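Cyclopropane mycolic acid synthase 1 (Mycobacterium tuberculosis, PDB 1KPH) converts a double bond at the distal position of an alpha mycolic acid into a cyclopropane ring, using a methylene group from S-adenosyl-L-methionine. Local coordinates at residues Trp123-Asp127 and Leu153-Leu157; Asn218-Val222 and Phe283-Lys287. All coordinates share one frame; numbering follows the deposited sequence.

Contact 1: residues Trp123-Asp127 and Leu153-Leu157; sequences WEQFD and LAHRL. With SAH (S-adenosyl-L-homocysteine), chain F.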
loop_
_atom_site.group_PDB
_atom_site.type_symbol
_atom_site.label_atom_id
_atom_site.label_comp_id
_atom_site.label_asym_id
_atom_site.label_seq_id
_atom_site.Cartn_x
_atom_site.Cartn_y
_atom_site.Cartn_z
ATOM N N TRP A 123 -8.886 6.088 -8.543
ATOM C CA TRP A 123 -8.258 6.362 -9.830
ATOM C C TRP A 123 -9.319 6.231 -10.919
ATOM O O TRP A 123 -9.160 6.759 -12.018
ATOM C CB TRP A 123 -7.115 5.380 -10.110
ATOM C CG TRP A 123 -7.498 3.940 -9.951
ATOM C CD1 TRP A 123 -7.375 3.179 -8.824
ATOM C CD2 TRP A 123 -8.081 3.090 -10.946
ATOM N NE1 TRP A 123 -7.843 1.908 -9.055
ATOM C CE2 TRP A 123 -8.283 1.824 -10.350
ATOM C CE3 TRP A 123 -8.454 3.274 -12.285
ATOM C CZ2 TRP A 123 -8.842 0.746 -11.047
ATOM C CZ3 TRP A 123 -9.010 2.199 -12.979
ATOM C CH2 TRP A 123 -9.196 0.951 -12.356
ATOM N N GLU A 124 -10.398 5.521 -10.597
ATOM C CA GLU A 124 -11.499 5.311 -11.532
ATOM C C GLU A 124 -12.193 6.627 -11.867
ATOM O O GLU A 124 -12.881 6.731 -12.880
ATOM C CB GLU A 124 -12.539 4.351 -10.943
ATOM C CG GLU A 124 -12.060 2.926 -10.666
ATOM C CD GLU A 124 -11.525 2.735 -9.255
ATOM O OE1 GLU A 124 -11.542 1.585 -8.771
ATOM O OE2 GLU A 124 -11.084 3.727 -8.632
ATOM N N GLN A 125 -12.010 7.626 -11.007
ATOM C CA GLN A 125 -12.626 8.934 -11.193
ATOM C C GLN A 125 -11.584 10.025 -11.421
ATOM O O GLN A 125 -11.899 11.215 -11.362
ATOM C CB GLN A 125 -13.461 9.287 -9.964
ATOM C CG GLN A 125 -14.482 8.229 -9.586
ATOM C CD GLN A 125 -15.093 8.475 -8.222
ATOM O OE1 GLN A 125 -14.380 8.577 -7.223
ATOM N NE2 GLN A 125 -16.418 8.567 -8.171
ATOM N N PHE A 126 -10.343 9.616 -11.675
ATOM C CA PHE A 126 -9.259 10.566 -11.909
ATOM C C PHE A 126 -8.698 10.409 -13.315
ATOM O O PHE A 126 -8.190 9.349 -13.673
ATOM C CB PHE A 126 -8.128 10.355 -10.895
ATOM C CG PHE A 126 -6.999 11.335 -11.038
ATOM C CD1 PHE A 126 -7.070 12.592 -10.445
ATOM C CD2 PHE A 126 -5.875 11.014 -11.791
ATOM C CE1 PHE A 126 -6.034 13.517 -10.600
ATOM C CE2 PHE A 126 -4.836 11.931 -11.952
ATOM C CZ PHE A 126 -4.917 13.184 -11.356
ATOM N N ASP A 127 -8.790 11.474 -14.104
ATOM C CA ASP A 127 -8.297 11.457 -15.475
ATOM C C ASP A 127 -7.545 12.751 -15.749
ATOM O O ASP A 127 -7.981 13.589 -16.538
ATOM C CB ASP A 127 -9.471 11.305 -16.447
ATOM C CG ASP A 127 -9.028 11.237 -17.894
ATOM O OD1 ASP A 127 -8.144 10.410 -18.211
ATOM O OD2 ASP A 127 -9.569 12.006 -18.717
ATOM N N LEU A 153 -5.211 3.405 -17.641
ATOM C CA LEU A 153 -5.264 4.786 -17.168
ATOM C C LEU A 153 -3.866 5.289 -16.843
ATOM O O LEU A 153 -3.485 6.393 -17.234
ATOM C CB LEU A 153 -6.144 4.891 -15.917
ATOM C CG LEU A 153 -6.208 6.263 -15.232
ATOM C CD1 LEU A 153 -6.771 7.300 -16.194
ATOM C CD2 LEU A 153 -7.069 6.174 -13.982
ATOM N N ALA A 154 -3.106 4.472 -16.121
ATOM C CA ALA A 154 -1.747 4.831 -15.740
ATOM C C ALA A 154 -0.920 5.200 -16.970
ATOM O O ALA A 154 -0.238 6.222 -16.987
ATOM C CB ALA A 154 -1.092 3.673 -15.000
ATOM N N HIS A 155 -0.990 4.369 -18.001
ATOM C CA HIS A 155 -0.231 4.619 -19.217
ATOM C C HIS A 155 -0.727 5.868 -19.936
ATOM O O HIS A 155 0.057 6.606 -20.534
ATOM C CB HIS A 155 -0.317 3.404 -20.145
ATOM C CG HIS A 155 0.633 3.457 -21.302
ATOM N ND1 HIS A 155 0.393 4.210 -22.430
ATOM C CD2 HIS A 155 1.834 2.863 -21.495
ATOM C CE1 HIS A 155 1.406 4.078 -23.269
ATOM N NE2 HIS A 155 2.295 3.266 -22.724
ATOM N N ARG A 156 -2.030 6.112 -19.864
ATOM C CA ARG A 156 -2.621 7.273 -20.521
ATOM C C ARG A 156 -2.279 8.598 -19.833
ATOM O O ARG A 156 -2.071 9.612 -20.498
ATOM C CB ARG A 156 -4.144 7.107 -20.601
ATOM C CG ARG A 156 -4.858 8.262 -21.292
ATOM C CD ARG A 156 -6.343 7.982 -21.461
ATOM N NE ARG A 156 -7.002 7.706 -20.188
ATOM C CZ ARG A 156 -8.298 7.439 -20.063
ATOM N NH1 ARG A 156 -9.078 7.416 -21.137
ATOM N NH2 ARG A 156 -8.816 7.185 -18.867
ATOM N N LEU A 157 -2.205 8.586 -18.506
ATOM C CA LEU A 157 -1.911 9.803 -17.751
ATOM C C LEU A 157 -0.434 10.195 -17.698
ATOM O O LEU A 157 -0.108 11.349 -17.421
ATOM C CB LEU A 157 -2.451 9.675 -16.322
ATOM C CG LEU A 157 -3.945 9.370 -16.171
ATOM C CD1 LEU A 157 -4.320 9.416 -14.702
ATOM C CD2 LEU A 157 -4.773 10.378 -16.960
HETATM N N SAH F . 0.007 3.940 0.262
HETATM C CA SAH F . -0.227 4.175 1.687
HETATM C CB SAH F . -1.543 3.521 2.158
HETATM C CG SAH F . -1.810 2.045 1.789
HETATM C C SAH F . 0.941 3.642 2.535
HETATM O OXT SAH F . 0.973 3.925 3.746
HETATM C "C5'" SAH F . -4.372 1.300 0.903
HETATM C "C4'" SAH F . -4.721 2.677 0.355
HETATM O "O4'" SAH F . -5.136 2.647 -1.038
HETATM C "C3'" SAH F . -5.848 3.360 1.126
HETATM O "O3'" SAH F . -5.488 4.749 1.354
HETATM C "C2'" SAH F . -7.040 3.220 0.212
HETATM O "O2'" SAH F . -8.029 4.224 0.449
HETATM C "C1'" SAH F . -6.418 3.315 -1.139
HETATM N N9 SAH F . -7.237 2.733 -2.207
HETATM C C8 SAH F . -7.831 1.513 -2.312
HETATM N N7 SAH F . -8.501 1.276 -3.396
HETATM C C5 SAH F . -8.338 2.469 -4.100
HETATM C C6 SAH F . -8.825 2.976 -5.477
HETATM N N6 SAH F . -9.578 2.236 -6.306
HETATM N N1 SAH F . -8.448 4.249 -5.833
HETATM C C2 SAH F . -7.682 4.987 -4.984
HETATM N N3 SAH F . -7.198 4.652 -3.763
HETATM C C4 SAH F . -7.568 3.369 -3.383
#
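The adenine end of the cofactor pocket, in a Rossmann-like methyltransferase fold, is backed by the contact of Trp-123 with Leu-153, the indole standing between S-adenosyl-L-homocysteine and helix 147-157. Leu-153 extends from the helix toward the loop with CG anti to its backbone N (chi1 175°), and its CD2 methyl lies at the indole edge, 3.6 Å from Trp-123 CE3. The same methyl sits 3.4 Å from Phe-126 O. One turn further along, Leu-157 sets CD1 against the rim of the phenyl ring, 3.7 Å from Phe-126 CD2. At the exposed end, Asp-127 OD1 stands over one face of the Arg-156 guanidinium, 3.4 Å from NH2; this salt bridge is purely electrostatic, for no N-H points at the oxygen. On the ligand side, Glu-124 lays its carboxylate over the indole face and accepts a bond from SAH N6 to OE2 (3.1 Å, 159°), while Trp-123 N gives a weak one to SAH N1 (3.3 Å). A salt bridge from Arg-146 to Glu-124 OE1 steadies that carboxylate. The pattern is consistent with recognition of adenine through N1 and N6, and the leucines back the loop that presents these groups.

Contact 2: residues Asn218-Val222 and Phe283-Lys287; sequences NGFTV and FTCQK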
loop_
_atom_site.group_PDB
_atom_site.type_symbol
_atom_site.label_atom_id
_atom_site.label_comp_id
_atom_site.label_asym_id
_atom_site.label_seq_id
_atom_site.Cartn_x
_atom_site.Cartn_y
_atom_site.Cartn_z
ATOM N N ASN A 218 -0.621 -3.287 -21.545
ATOM C CA ASN A 218 -1.021 -1.890 -21.597
ATOM C C ASN A 218 0.104 -0.948 -21.996
ATOM O O ASN A 218 0.023 0.262 -21.774
ATOM C CB ASN A 218 -1.634 -1.473 -20.262
ATOM C CG ASN A 218 -3.060 -1.968 -20.106
ATOM O OD1 ASN A 218 -3.963 -1.510 -20.805
ATOM N ND2 ASN A 218 -3.268 -2.915 -19.201
ATOM N N GLY A 219 1.156 -1.514 -22.581
ATOM C CA GLY A 219 2.266 -0.707 -23.053
ATOM C C GLY A 219 3.441 -0.432 -22.139
ATOM O O GLY A 219 4.336 0.324 -22.520
ATOM N N PHE A 220 3.463 -1.025 -20.950
ATOM C CA PHE A 220 4.574 -0.796 -20.034
ATOM C C PHE A 220 5.668 -1.843 -20.146
ATOM O O PHE A 220 5.434 -2.975 -20.571
ATOM C CB PHE A 220 4.102 -0.781 -18.579
ATOM C CG PHE A 220 3.327 0.436 -18.198
ATOM C CD1 PHE A 220 1.943 0.384 -18.075
ATOM C CD2 PHE A 220 3.981 1.632 -17.931
ATOM C CE1 PHE A 220 1.221 1.508 -17.690
ATOM C CE2 PHE A 220 3.272 2.760 -17.548
ATOM C CZ PHE A 220 1.887 2.699 -17.426
ATOM N N THR A 221 6.867 -1.440 -19.744
ATOM C CA THR A 221 8.026 -2.313 -19.729
ATOM C C THR A 221 8.500 -2.357 -18.280
ATOM O O THR A 221 9.000 -1.362 -17.750
ATOM C CB THR A 221 9.157 -1.763 -20.614
ATOM O OG1 THR A 221 8.794 -1.901 -21.994
ATOM C CG2 THR A 221 10.450 -2.514 -20.352
ATOM N N VAL A 222 8.320 -3.506 -17.637
ATOM C CA VAL A 222 8.733 -3.676 -16.249
ATOM C C VAL A 222 10.246 -3.863 -16.214
ATOM O O VAL A 222 10.749 -4.952 -16.480
ATOM C CB VAL A 222 8.042 -4.905 -15.628
ATOM C CG1 VAL A 222 8.396 -5.019 -14.151
ATOM C CG2 VAL A 222 6.541 -4.794 -15.820
ATOM N N PHE A 283 7.365 -2.926 -8.588
ATOM C CA PHE A 283 7.547 -3.046 -10.028
ATOM C C PHE A 283 7.817 -1.677 -10.639
ATOM O O PHE A 283 7.016 -0.759 -10.498
ATOM C CB PHE A 283 6.293 -3.626 -10.681
ATOM C CG PHE A 283 5.943 -5.009 -10.224
ATOM C CD1 PHE A 283 6.299 -6.118 -10.986
ATOM C CD2 PHE A 283 5.226 -5.207 -9.048
ATOM C CE1 PHE A 283 5.937 -7.410 -10.583
ATOM C CE2 PHE A 283 4.862 -6.487 -8.636
ATOM C CZ PHE A 283 5.217 -7.591 -9.406
ATOM N N THR A 284 8.955 -1.541 -11.304
ATOM C CA THR A 284 9.298 -0.290 -11.961
ATOM C C THR A 284 8.708 -0.385 -13.368
ATOM O O THR A 284 9.241 -1.084 -14.229
ATOM C CB THR A 284 10.828 -0.100 -12.048
ATOM O OG1 THR A 284 11.377 -0.050 -10.724
ATOM C CG2 THR A 284 11.173 1.196 -12.775
ATOM N N CYS A 285 7.597 0.307 -13.584
ATOM C CA CYS A 285 6.918 0.286 -14.870
ATOM C C CYS A 285 7.312 1.482 -15.736
ATOM O O CYS A 285 6.923 2.618 -15.464
ATOM C CB CYS A 285 5.412 0.251 -14.635
ATOM S SG CYS A 285 4.904 -1.127 -13.566
ATOM N N GLN A 286 8.090 1.205 -16.780
ATOM C CA GLN A 286 8.579 2.232 -17.695
ATOM C C GLN A 286 7.728 2.370 -18.959
ATOM O O GLN A 286 7.438 1.385 -19.641
ATOM C CB GLN A 286 10.022 1.914 -18.095
ATOM C CG GLN A 286 10.670 2.951 -18.998
ATOM C CD GLN A 286 11.036 4.212 -18.254
ATOM O OE1 GLN A 286 11.757 4.164 -17.260
ATOM N NE2 GLN A 286 10.545 5.353 -18.732
ATOM N N LYS A 287 7.331 3.598 -19.272
ATOM C CA LYS A 287 6.535 3.850 -20.465
ATOM C C LYS A 287 7.468 4.154 -21.633
ATOM O O LYS A 287 8.637 4.494 -21.430
ATOM C CB LYS A 287 5.583 5.027 -20.234
ATOM C CG LYS A 287 4.709 5.367 -21.431
ATOM C CD LYS A 287 3.727 6.481 -21.103
ATOM C CE LYS A 287 2.939 6.899 -22.333
ATOM N NZ LYS A 287 1.911 7.931 -22.025
#
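Backbone hydrogen bonds come first where Thr-221 faces Gln-286, an antiparallel hydrogen-bonded pair joining edge strand 221-227 to strand 278-286. Thr-221 N donates to Gln-286 O (2.9 Å, 155°), and Gln-286 N returns a bond to Thr-221 O (2.9 Å). Val-222 and Cys-285 form the neighbouring non-hydrogen-bonded pair; beside it Val-222 CA makes a CA-H...O contact with Thr-284 O (3.3 Å). Apolar contacts lie on the face that carries Val-222 and Cys-285. Val-222 CG1, anti to the backbone N at chi1 -176°, comes in the ring plane to the edge of Phe-283, 4.0 Å from CD1. Phe-220, just ahead of the strand, brings CD2 to 3.8 Å from Cys-285 CB. Turn geometry supplies the third element: Gly-219, with positive phi, is the C-prime residue of the Schellman motif that ends helix 208-217. Among polar ends, Gln-286 NE2 bonds weakly to Lys-287 O, whereas the Lys-287 chain is extended and its NZ bonds outside the two segments, to His-155. The register is thus carried by a reciprocal pair of backbone bonds, while Phe-220 and Val-222 attach the sheet edge to helix 208-217 through Ala-215, and Phe-220 also reaches Phe-151 and Ala-154 of helix 147-157.

After its N-terminal helices the chain lays down strands 67-71, 89-93 and 116-119, and contact 1 then closes a short loop of 25 residues, bringing the segment after strand 116-119 back against helix 147-157 by way of strand 132-136. Contact 2 opens only later and closes a longer, largely helical excursion of 60 residues, pairing the last two strands at the C terminus. The two loops lie in series, neither nested nor crossed, with centres about 15 Å apart. Helix 147-157 bridges them: it contacts the cofactor loop through Leu-153, Arg-156 and Leu-157, and the sheet edge through His-155, whose O accepts a probable hydrogen bond from Lys-287 NZ (2.7 Å) and whose ring meets Phe-220 edge-to-face.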